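Local coordinates for proline dehydrogenase (Bradyrhizobium japonicum USDA 110, PDB 3HAZ), which probably oxidises proline to glutamate in two steps, coupling an FAD-dependent proline dehydrogenase to an NAD-dependent aldehyde dehydrogenase domain in one chain, at residues Tyr914-Ser922 with Val935-Met946; Val870-Ala880 with Gly889-Tyr897. All blocks are in the same frame, centred on the assembly; numbering follows the deposited sequence.

Contact 1: Tyr914-Ser922 with Val935-Met946; sequences YGLTLGVHS and VQVGNIYVNRNM
Thr917-His921 and Asn939-Val942 run side by side as parallel strands, their axes 4.7 Å apart at closest approach, and with helix 925-934 between them make a beta-alpha-beta unit of the aldehyde dehydrogenase domain. The backbone bonds alternate as a parallel pair demands: Leu918 N gives to Asn939 O, Leu918 O takes from Tyr941 N, Val920 N gives to Tyr941 O and Val920 O takes from Asn943 N. Before the strands, Gly938 N also bonds Gly915 O.

Branched aliphatic residues fill the face that helix 925-934 covers. The CB of Leu918 lies 4.0 Å from Val937 CG1, and its CD2 meets Val935 CG2 at 3.9 Å, the two side chains crossing at about a right angle. Further along, Val920 CG2 approaches Ile940 CG2 at 4.4 Å.

On the face of Thr917 and Tyr941, Gly919 leaves room for Met946, whose SD lies 3.6 Å from Gly919 N; a CB there would run into the sulfur. The bend at chi3 (56°) brings Met946 CE within 3.5 Å of Thr917 OG1, a hydroxyl that hydrogen-bonds Ser795 O. Thr917 CG2 comes to the edge of the Tyr941 ring.

Asn939-Val942 also pairs with a strand of the second subunit, continuing the sheet across the interface, and Arg944 forms a salt bridge to Glu641 of that subunit. Leu916, before the strands, touches the bound NAD.

At the far end Asn943 CA makes a CH-pi contact over the face of the His921 imidazole, 3.8 Å from the ring centroid. Polar contacts follow, the Asn943 amide mimicking a backbone partner for Ser922: OD1 takes Ser922 N in the carbonyl plane, on a lone pair, while ND2 gives to Ser922 O at 3.0 Å.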
loop_
_atom_site.group_PDB
_atom_site.type_symbol
_atom_site.label_atom_id
_atom_site.label_comp_id
_atom_site.label_asym_id
_atom_site.label_seq_id
_atom_site.Cartn_x
_atom_site.Cartn_y
_atom_site.Cartn_z
ATOM N N TYR A 914 48.695 -13.604 0.152
ATOM C CA TYR A 914 47.656 -13.608 1.180
ATOM C C TYR A 914 46.616 -12.510 0.917
ATOM O O TYR A 914 46.836 -11.630 0.087
ATOM C CB TYR A 914 48.282 -13.461 2.571
ATOM C CG TYR A 914 49.066 -14.683 3.003
ATOM C CD1 TYR A 914 48.417 -15.791 3.540
ATOM C CD2 TYR A 914 50.449 -14.741 2.858
ATOM C CE1 TYR A 914 49.119 -16.915 3.932
ATOM C CE2 TYR A 914 51.167 -15.875 3.249
ATOM C CZ TYR A 914 50.493 -16.955 3.786
ATOM O OH TYR A 914 51.179 -18.085 4.181
ATOM N N GLY A 915 45.478 -12.574 1.603
ATOM C CA GLY A 915 44.437 -11.578 1.412
ATOM C C GLY A 915 43.320 -11.669 2.430
ATOM O O GLY A 915 42.158 -11.850 2.073
ATOM N N LEU A 916 43.670 -11.544 3.703
ATOM C CA LEU A 916 42.691 -11.672 4.775
ATOM C C LEU A 916 42.155 -10.307 5.223
ATOM O O LEU A 916 41.027 -9.943 4.888
ATOM C CB LEU A 916 43.284 -12.451 5.953
ATOM C CG LEU A 916 42.290 -12.888 7.034
ATOM C CD1 LEU A 916 41.081 -13.600 6.419
ATOM C CD2 LEU A 916 42.991 -13.793 8.030
ATOM N N THR A 917 42.949 -9.550 5.978
ATOM C CA THR A 917 42.532 -8.196 6.365
ATOM C C THR A 917 43.483 -7.115 5.854
ATOM O O THR A 917 44.685 -7.346 5.680
ATOM C CB THR A 917 42.369 -8.028 7.902
ATOM O OG1 THR A 917 43.600 -8.359 8.561
ATOM C CG2 THR A 917 41.260 -8.926 8.431
ATOM N N LEU A 918 42.927 -5.928 5.633
ATOM C CA LEU A 918 43.710 -4.758 5.277
ATOM C C LEU A 918 43.163 -3.530 5.998
ATOM O O LEU A 918 41.958 -3.288 5.998
ATOM C CB LEU A 918 43.680 -4.526 3.768
ATOM C CG LEU A 918 44.280 -3.176 3.363
ATOM C CD1 LEU A 918 45.799 -3.200 3.500
ATOM C CD2 LEU A 918 43.877 -2.781 1.961
ATOM N N GLY A 919 44.054 -2.762 6.617
ATOM C CA GLY A 919 43.666 -1.519 7.256
ATOM C C GLY A 919 44.048 -0.321 6.404
ATOM O O GLY A 919 45.122 -0.304 5.808
ATOM N N VAL A 920 43.166 0.675 6.337
ATOM C CA VAL A 920 43.470 1.926 5.649
ATOM C C VAL A 920 43.111 3.111 6.536
ATOM O O VAL A 920 41.962 3.256 6.955
ATOM C CB VAL A 920 42.701 2.084 4.315
ATOM C CG1 VAL A 920 43.109 3.389 3.614
ATOM C CG2 VAL A 920 42.935 0.894 3.407
ATOM N N HIS A 921 44.101 3.949 6.825
ATOM C CA HIS A 921 43.885 5.158 7.607
ATOM C C HIS A 921 44.172 6.379 6.753
ATOM O O HIS A 921 45.315 6.614 6.357
ATOM C CB HIS A 921 44.770 5.173 8.852
ATOM C CG HIS A 921 44.063 4.748 10.099
ATOM N ND1 HIS A 921 43.863 3.424 10.428
ATOM C CD2 HIS A 921 43.498 5.472 11.093
ATOM C CE1 HIS A 921 43.212 3.351 11.576
ATOM N NE2 HIS A 921 42.987 4.580 12.003
ATOM N N SER A 922 43.126 7.148 6.476
ATOM C CA SER A 922 43.226 8.289 5.585
ATOM C C SER A 922 41.964 9.116 5.632
ATOM O O SER A 922 40.869 8.585 5.815
ATOM C CB SER A 922 43.460 7.834 4.148
ATOM O OG SER A 922 43.449 8.944 3.258
ATOM N N VAL A 935 42.989 -3.834 -4.370
ATOM C CA VAL A 935 43.259 -5.047 -3.599
ATOM C C VAL A 935 42.084 -6.031 -3.587
ATOM O O VAL A 935 40.929 -5.645 -3.787
ATOM C CB VAL A 935 43.670 -4.707 -2.153
ATOM C CG1 VAL A 935 44.845 -3.744 -2.155
ATOM C CG2 VAL A 935 42.494 -4.109 -1.394
ATOM N N GLN A 936 42.384 -7.304 -3.349
ATOM C CA GLN A 936 41.363 -8.349 -3.360
ATOM C C GLN A 936 41.090 -8.921 -1.966
ATOM O O GLN A 936 40.345 -9.889 -1.809
ATOM C CB GLN A 936 41.767 -9.472 -4.322
ATOM C CG GLN A 936 41.300 -9.262 -5.754
ATOM C CD GLN A 936 41.512 -10.495 -6.620
ATOM O OE1 GLN A 936 42.637 -10.801 -7.017
ATOM N NE2 GLN A 936 40.428 -11.205 -6.920
ATOM N N VAL A 937 41.708 -8.311 -0.965
ATOM C CA VAL A 937 41.589 -8.722 0.431
ATOM C C VAL A 937 40.139 -8.915 0.876
ATOM O O VAL A 937 39.260 -8.169 0.462
ATOM C CB VAL A 937 42.260 -7.661 1.326
ATOM C CG1 VAL A 937 42.208 -8.071 2.779
ATOM C CG2 VAL A 937 43.705 -7.464 0.876
ATOM N N GLY A 938 39.899 -9.901 1.738
ATOM C CA GLY A 938 38.544 -10.228 2.165
ATOM C C GLY A 938 37.867 -9.191 3.052
ATOM O O GLY A 938 36.670 -8.932 2.921
ATOM N N ASN A 939 38.630 -8.597 3.965
ATOM C CA ASN A 939 38.078 -7.641 4.916
ATOM C C ASN A 939 38.934 -6.386 4.964
ATOM O O ASN A 939 40.116 -6.436 5.327
ATOM C CB ASN A 939 37.959 -8.265 6.313
ATOM C CG ASN A 939 36.817 -9.274 6.411
ATOM O OD1 ASN A 939 36.961 -10.436 6.035
ATOM N ND2 ASN A 939 35.681 -8.830 6.937
ATOM N N ILE A 940 38.336 -5.269 4.563
ATOM C CA ILE A 940 39.012 -3.975 4.560
ATOM C C ILE A 940 38.399 -3.102 5.651
ATOM O O ILE A 940 37.177 -2.939 5.728
ATOM C CB ILE A 940 38.914 -3.306 3.167
ATOM C CG1 ILE A 940 39.551 -4.222 2.110
ATOM C CG2 ILE A 940 39.566 -1.920 3.158
ATOM C CD1 ILE A 940 39.479 -3.683 0.702
ATOM N N TYR A 941 39.252 -2.586 6.523
ATOM C CA TYR A 941 38.816 -1.735 7.622
ATOM C C TYR A 941 39.404 -0.334 7.452
ATOM O O TYR A 941 40.623 -0.165 7.345
ATOM C CB TYR A 941 39.274 -2.319 8.955
ATOM C CG TYR A 941 38.602 -3.619 9.354
ATOM C CD1 TYR A 941 39.236 -4.844 9.162
ATOM C CD2 TYR A 941 37.346 -3.614 9.953
ATOM C CE1 TYR A 941 38.633 -6.033 9.550
ATOM C CE2 TYR A 941 36.731 -4.794 10.339
ATOM C CZ TYR A 941 37.373 -6.002 10.137
ATOM O OH TYR A 941 36.746 -7.173 10.524
ATOM N N VAL A 942 38.533 0.664 7.435
ATOM C CA VAL A 942 38.944 2.033 7.167
ATOM C C VAL A 942 38.808 2.910 8.408
ATOM O O VAL A 942 37.717 3.058 8.959
ATOM C CB VAL A 942 38.118 2.634 6.012
ATOM C CG1 VAL A 942 38.564 4.078 5.710
ATOM C CG2 VAL A 942 38.247 1.754 4.777
ATOM N N ASN A 943 39.928 3.475 8.850
ATOM C CA ASN A 943 39.919 4.419 9.959
ATOM C C ASN A 943 39.417 3.790 11.255
ATOM O O ASN A 943 38.783 4.452 12.073
ATOM C CB ASN A 943 39.100 5.667 9.595
ATOM C CG ASN A 943 39.790 6.530 8.538
ATOM O OD1 ASN A 943 41.005 6.437 8.346
ATOM N ND2 ASN A 943 39.016 7.367 7.847
ATOM N N ARG A 944 39.710 2.503 11.421
ATOM C CA ARG A 944 39.450 1.779 12.662
ATOM C C ARG A 944 40.412 0.594 12.750
ATOM O O ARG A 944 41.185 0.339 11.824
ATOM C CB ARG A 944 37.998 1.289 12.730
ATOM C CG ARG A 944 37.556 0.445 11.532
ATOM C CD ARG A 944 36.440 -0.517 11.927
ATOM N NE ARG A 944 36.968 -1.641 12.698
ATOM C CZ ARG A 944 36.231 -2.623 13.210
ATOM N NH1 ARG A 944 36.819 -3.604 13.888
ATOM N NH2 ARG A 944 34.911 -2.622 13.050
ATOM N N ASN A 945 40.376 -0.139 13.853
ATOM C CA ASN A 945 41.241 -1.307 13.960
ATOM C C ASN A 945 40.794 -2.436 13.013
ATOM O O ASN A 945 39.698 -2.386 12.450
ATOM C CB ASN A 945 41.342 -1.785 15.407
ATOM C CG ASN A 945 40.099 -2.506 15.865
ATOM O OD1 ASN A 945 39.532 -3.310 15.133
ATOM N ND2 ASN A 945 39.670 -2.224 17.087
ATOM N N MET A 946 41.651 -3.437 12.834
ATOM C CA MET A 946 41.422 -4.488 11.837
ATOM C C MET A 946 40.866 -5.792 12.420
ATOM O O MET A 946 40.806 -6.804 11.728
ATOM C CB MET A 946 42.729 -4.798 11.093
ATOM C CG MET A 946 43.274 -3.644 10.263
ATOM S SD MET A 946 45.060 -3.744 9.965
ATOM C CE MET A 946 45.200 -5.358 9.190
#

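Contact 2: Val870-Ala880 with Gly889-Tyr897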
loop_
_atom_site.group_PDB
_atom_site.type_symbol
_atom_site.label_atom_id
_atom_site.label_comp_id
_atom_site.label_asym_id
_atom_site.label_seq_id
_atom_site.Cartn_x
_atom_site.Cartn_y
_atom_site.Cartn_z
ATOM N N VAL A 870 55.460 -13.546 25.239
ATOM C CA VAL A 870 56.220 -12.769 24.267
ATOM C C VAL A 870 55.671 -11.342 24.226
ATOM O O VAL A 870 54.488 -11.138 23.980
ATOM C CB VAL A 870 56.151 -13.390 22.864
ATOM C CG1 VAL A 870 56.928 -12.539 21.876
ATOM C CG2 VAL A 870 56.700 -14.810 22.889
ATOM N N ALA A 871 56.528 -10.361 24.486
ATOM C CA ALA A 871 56.110 -8.963 24.525
ATOM C C ALA A 871 55.974 -8.370 23.123
ATOM O O ALA A 871 56.527 -8.899 22.162
ATOM C CB ALA A 871 57.097 -8.135 25.366
ATOM N N PRO A 872 55.229 -7.264 23.004
ATOM C CA PRO A 872 55.154 -6.552 21.726
ATOM C C PRO A 872 56.542 -6.177 21.204
ATOM O O PRO A 872 57.423 -5.753 21.955
ATOM C CB PRO A 872 54.348 -5.293 22.075
ATOM C CG PRO A 872 53.488 -5.724 23.223
ATOM C CD PRO A 872 54.361 -6.651 24.028
ATOM N N HIS A 873 56.738 -6.368 19.909
ATOM C CA HIS A 873 57.977 -5.986 19.262
ATOM C C HIS A 873 57.633 -5.175 18.028
ATOM O O HIS A 873 56.646 -5.453 17.350
ATOM C CB HIS A 873 58.786 -7.225 18.859
ATOM C CG HIS A 873 59.579 -7.828 19.978
ATOM N ND1 HIS A 873 59.002 -8.560 20.993
ATOM C CD2 HIS A 873 60.911 -7.825 20.229
ATOM C CE1 HIS A 873 59.939 -8.973 21.827
ATOM N NE2 HIS A 873 61.106 -8.538 21.387
ATOM N N ILE A 874 58.445 -4.167 17.737
ATOM C CA ILE A 874 58.273 -3.405 16.518
ATOM C C ILE A 874 59.588 -3.362 15.764
ATOM O O ILE A 874 60.599 -2.883 16.283
ATOM C CB ILE A 874 57.812 -1.964 16.801
ATOM C CG1 ILE A 874 56.517 -1.973 17.620
ATOM C CG2 ILE A 874 57.631 -1.213 15.491
ATOM C CD1 ILE A 874 56.198 -0.641 18.281
ATOM N N PHE A 875 59.570 -3.877 14.540
ATOM C CA PHE A 875 60.726 -3.793 13.662
ATOM C C PHE A 875 60.358 -2.954 12.456
ATOM O O PHE A 875 59.214 -2.981 11.991
ATOM C CB PHE A 875 61.168 -5.183 13.189
ATOM C CG PHE A 875 61.677 -6.061 14.286
ATOM C CD1 PHE A 875 60.861 -7.030 14.848
ATOM C CD2 PHE A 875 62.972 -5.920 14.759
ATOM C CE1 PHE A 875 61.330 -7.836 15.866
ATOM C CE2 PHE A 875 63.443 -6.725 15.771
ATOM C CZ PHE A 875 62.624 -7.686 16.323
ATOM N N GLU A 876 61.330 -2.206 11.951
ATOM C CA GLU A 876 61.150 -1.502 10.692
ATOM C C GLU A 876 61.983 -2.187 9.620
ATOM O O GLU A 876 63.179 -2.423 9.797
ATOM C CB GLU A 876 61.532 -0.018 10.812
ATOM C CG GLU A 876 61.556 0.710 9.469
ATOM C CD GLU A 876 61.674 2.222 9.606
ATOM O OE1 GLU A 876 61.703 2.727 10.748
ATOM O OE2 GLU A 876 61.724 2.906 8.566
ATOM N N LEU A 877 61.328 -2.519 8.519
ATOM C CA LEU A 877 61.960 -3.167 7.386
ATOM C C LEU A 877 62.377 -2.110 6.382
ATOM O O LEU A 877 61.737 -1.063 6.274
ATOM C CB LEU A 877 60.948 -4.094 6.707
ATOM C CG LEU A 877 60.715 -5.531 7.181
ATOM C CD1 LEU A 877 61.094 -5.728 8.648
ATOM C CD2 LEU A 877 59.253 -5.954 6.891
ATOM N N THR A 878 63.430 -2.401 5.627
ATOM C CA THR A 878 63.810 -1.578 4.489
ATOM C C THR A 878 62.764 -1.732 3.398
ATOM O O THR A 878 62.344 -0.755 2.782
ATOM C CB THR A 878 65.178 -2.002 3.922
ATOM O OG1 THR A 878 66.204 -1.715 4.878
ATOM C CG2 THR A 878 65.473 -1.259 2.632
ATOM N N GLU A 879 62.345 -2.971 3.161
ATOM C CA GLU A 879 61.280 -3.242 2.201
ATOM C C GLU A 879 60.379 -4.389 2.671
ATOM O O GLU A 879 60.805 -5.247 3.448
ATOM C CB GLU A 879 61.861 -3.539 0.817
ATOM C CG GLU A 879 62.852 -4.680 0.796
ATOM C CD GLU A 879 63.563 -4.801 -0.537
ATOM O OE1 GLU A 879 63.220 -4.039 -1.467
ATOM O OE2 GLU A 879 64.463 -5.660 -0.653
ATOM N N ALA A 880 59.136 -4.390 2.194
ATOM C CA ALA A 880 58.133 -5.348 2.646
ATOM C C ALA A 880 58.559 -6.776 2.334
ATOM O O ALA A 880 58.208 -7.706 3.056
ATOM C CB ALA A 880 56.786 -5.048 2.007
ATOM N N GLY A 889 52.181 -13.766 16.431
ATOM C CA GLY A 889 52.437 -13.191 17.739
ATOM C C GLY A 889 52.423 -11.677 17.729
ATOM O O GLY A 889 52.090 -11.060 16.713
ATOM N N PRO A 890 52.793 -11.067 18.865
ATOM C CA PRO A 890 52.747 -9.608 19.064
ATOM C C PRO A 890 53.909 -8.913 18.365
ATOM O O PRO A 890 54.673 -8.221 19.025
ATOM C CB PRO A 890 52.937 -9.445 20.579
ATOM C CG PRO A 890 53.196 -10.833 21.147
ATOM C CD PRO A 890 53.422 -11.769 19.997
ATOM N N ILE A 891 54.039 -9.085 17.056
ATOM C CA ILE A 891 55.215 -8.588 16.359
ATOM C C ILE A 891 54.854 -7.734 15.153
ATOM O O ILE A 891 54.443 -8.248 14.109
ATOM C CB ILE A 891 56.146 -9.746 15.941
ATOM C CG1 ILE A 891 56.506 -10.590 17.169
ATOM C CG2 ILE A 891 57.404 -9.200 15.259
ATOM C CD1 ILE A 891 57.198 -11.895 16.842
ATOM N N LEU A 892 55.015 -6.422 15.306
ATOM C CA LEU A 892 54.692 -5.483 14.240
ATOM C C LEU A 892 55.907 -5.204 13.358
ATOM O O LEU A 892 57.008 -4.976 13.856
ATOM C CB LEU A 892 54.172 -4.169 14.831
ATOM C CG LEU A 892 53.844 -3.067 13.832
ATOM C CD1 LEU A 892 52.608 -3.455 13.024
ATOM C CD2 LEU A 892 53.624 -1.750 14.558
ATOM N N HIS A 893 55.698 -5.227 12.046
ATOM C CA HIS A 893 56.725 -4.820 11.101
ATOM C C HIS A 893 56.263 -3.533 10.428
ATOM O O HIS A 893 55.083 -3.394 10.103
ATOM C CB HIS A 893 56.975 -5.914 10.060
ATOM C CG HIS A 893 57.231 -7.261 10.655
ATOM N ND1 HIS A 893 56.216 -8.091 11.080
ATOM C CD2 HIS A 893 58.387 -7.921 10.911
ATOM C CE1 HIS A 893 56.734 -9.208 11.562
ATOM N NE2 HIS A 893 58.049 -9.129 11.472
ATOM N N VAL A 894 57.188 -2.590 10.237
ATOM C CA VAL A 894 56.854 -1.294 9.650
ATOM C C VAL A 894 57.731 -0.942 8.452
ATOM O O VAL A 894 58.945 -1.128 8.474
ATOM C CB VAL A 894 56.971 -0.156 10.686
ATOM C CG1 VAL A 894 56.568 1.176 10.059
ATOM C CG2 VAL A 894 56.122 -0.459 11.914
ATOM N N VAL A 895 57.100 -0.425 7.407
ATOM C CA VAL A 895 57.813 0.097 6.251
ATOM C C VAL A 895 57.341 1.537 5.999
ATOM O O VAL A 895 56.139 1.794 5.925
ATOM C CB VAL A 895 57.530 -0.753 4.996
ATOM C CG1 VAL A 895 58.102 -0.082 3.753
ATOM C CG2 VAL A 895 58.085 -2.158 5.164
ATOM N N ARG A 896 58.268 2.481 5.880
ATOM C CA ARG A 896 57.869 3.843 5.524
ATOM C C ARG A 896 57.972 4.019 4.011
ATOM O O ARG A 896 58.778 3.360 3.363
ATOM C CB ARG A 896 58.679 4.900 6.297
ATOM C CG ARG A 896 60.164 4.979 5.961
ATOM C CD ARG A 896 60.859 6.001 6.850
ATOM N NE ARG A 896 61.124 5.467 8.182
ATOM C CZ ARG A 896 61.210 6.202 9.284
ATOM N NH1 ARG A 896 61.464 5.618 10.449
ATOM N NH2 ARG A 896 61.042 7.519 9.228
ATOM N N TYR A 897 57.136 4.881 3.438
ATOM C CA TYR A 897 57.108 5.029 1.985
ATOM C C TYR A 897 56.862 6.473 1.542
ATOM O O TYR A 897 56.290 7.280 2.283
ATOM C CB TYR A 897 56.055 4.092 1.356
ATOM C CG TYR A 897 54.620 4.520 1.602
ATOM C CD1 TYR A 897 53.892 5.187 0.616
ATOM C CD2 TYR A 897 54.000 4.271 2.821
ATOM C CE1 TYR A 897 52.584 5.591 0.838
ATOM C CE2 TYR A 897 52.693 4.670 3.053
ATOM C CZ TYR A 897 51.989 5.329 2.059
ATOM O OH TYR A 897 50.692 5.731 2.288
HETATM O O HOH W 1 61.130 1.705 6.315
#
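His873-Glu876 pairs in parallel with Ile891-Val894, the axes of strands 873-876 and 891-897 26° apart, through backbone bonds that run from His873 N to Pro890 O at one end to Leu877 N and Val894 O at the other. Pro890, centre of an inverse gamma turn, places CG 3.1 Å from Val870 O.

Apolar side chains suit both faces, which are buried against helices. Ile874 CG2 lies alongside Leu892 CD2 and Val894 CG2 (4.0 Å to the latter), while on the other face Ile891 CG2 reaches the edge of the Phe875 ring. Glu876, extended with CG anti to N (chi1 171°), meets Arg896 side-on: NE bonds OE2 at 2.7 Å and NH1 bonds OE1 at 2.9 Å, the carboxylate and guanidinium planes 14° apart. His859 also bonds OE1, and a water donates to OE2 and Leu877 O and accepts from Arg896 N. A methionine in place of Arg896 would probably cost the Glu876 carboxylate both guanidinium bonds and leave Asp808 without this partner.

Asp808, salt-bridged to Arg896, lies on helix 804-819, which packs against Ile874 and Glu876; helix 839-855 covers His873, Phe875 and Ile891, and strands 857-861 and 797-803 flank the pair.

In the fold
Along the chain the two contacts come in series, neither nested nor crossed. Contact 2 closes first, joining its strands across eight residues that contain no helix or strand. The chain then passes through helix 902-911 before contact 1 closes around helix 925-934. Both belong to one seven-stranded mixed sheet of the aldehyde dehydrogenase domain, in which strands 797-803 and 765-769 stand between the two pairs; the centres of the contacts lie about 17 Å apart. Their nearest atoms are about 7 Å apart, so the two do not touch. Contact 2 lies toward the end of the sheet bordered by strand 857-861, whereas contact 1 holds its other outermost strand, where the second subunit joins.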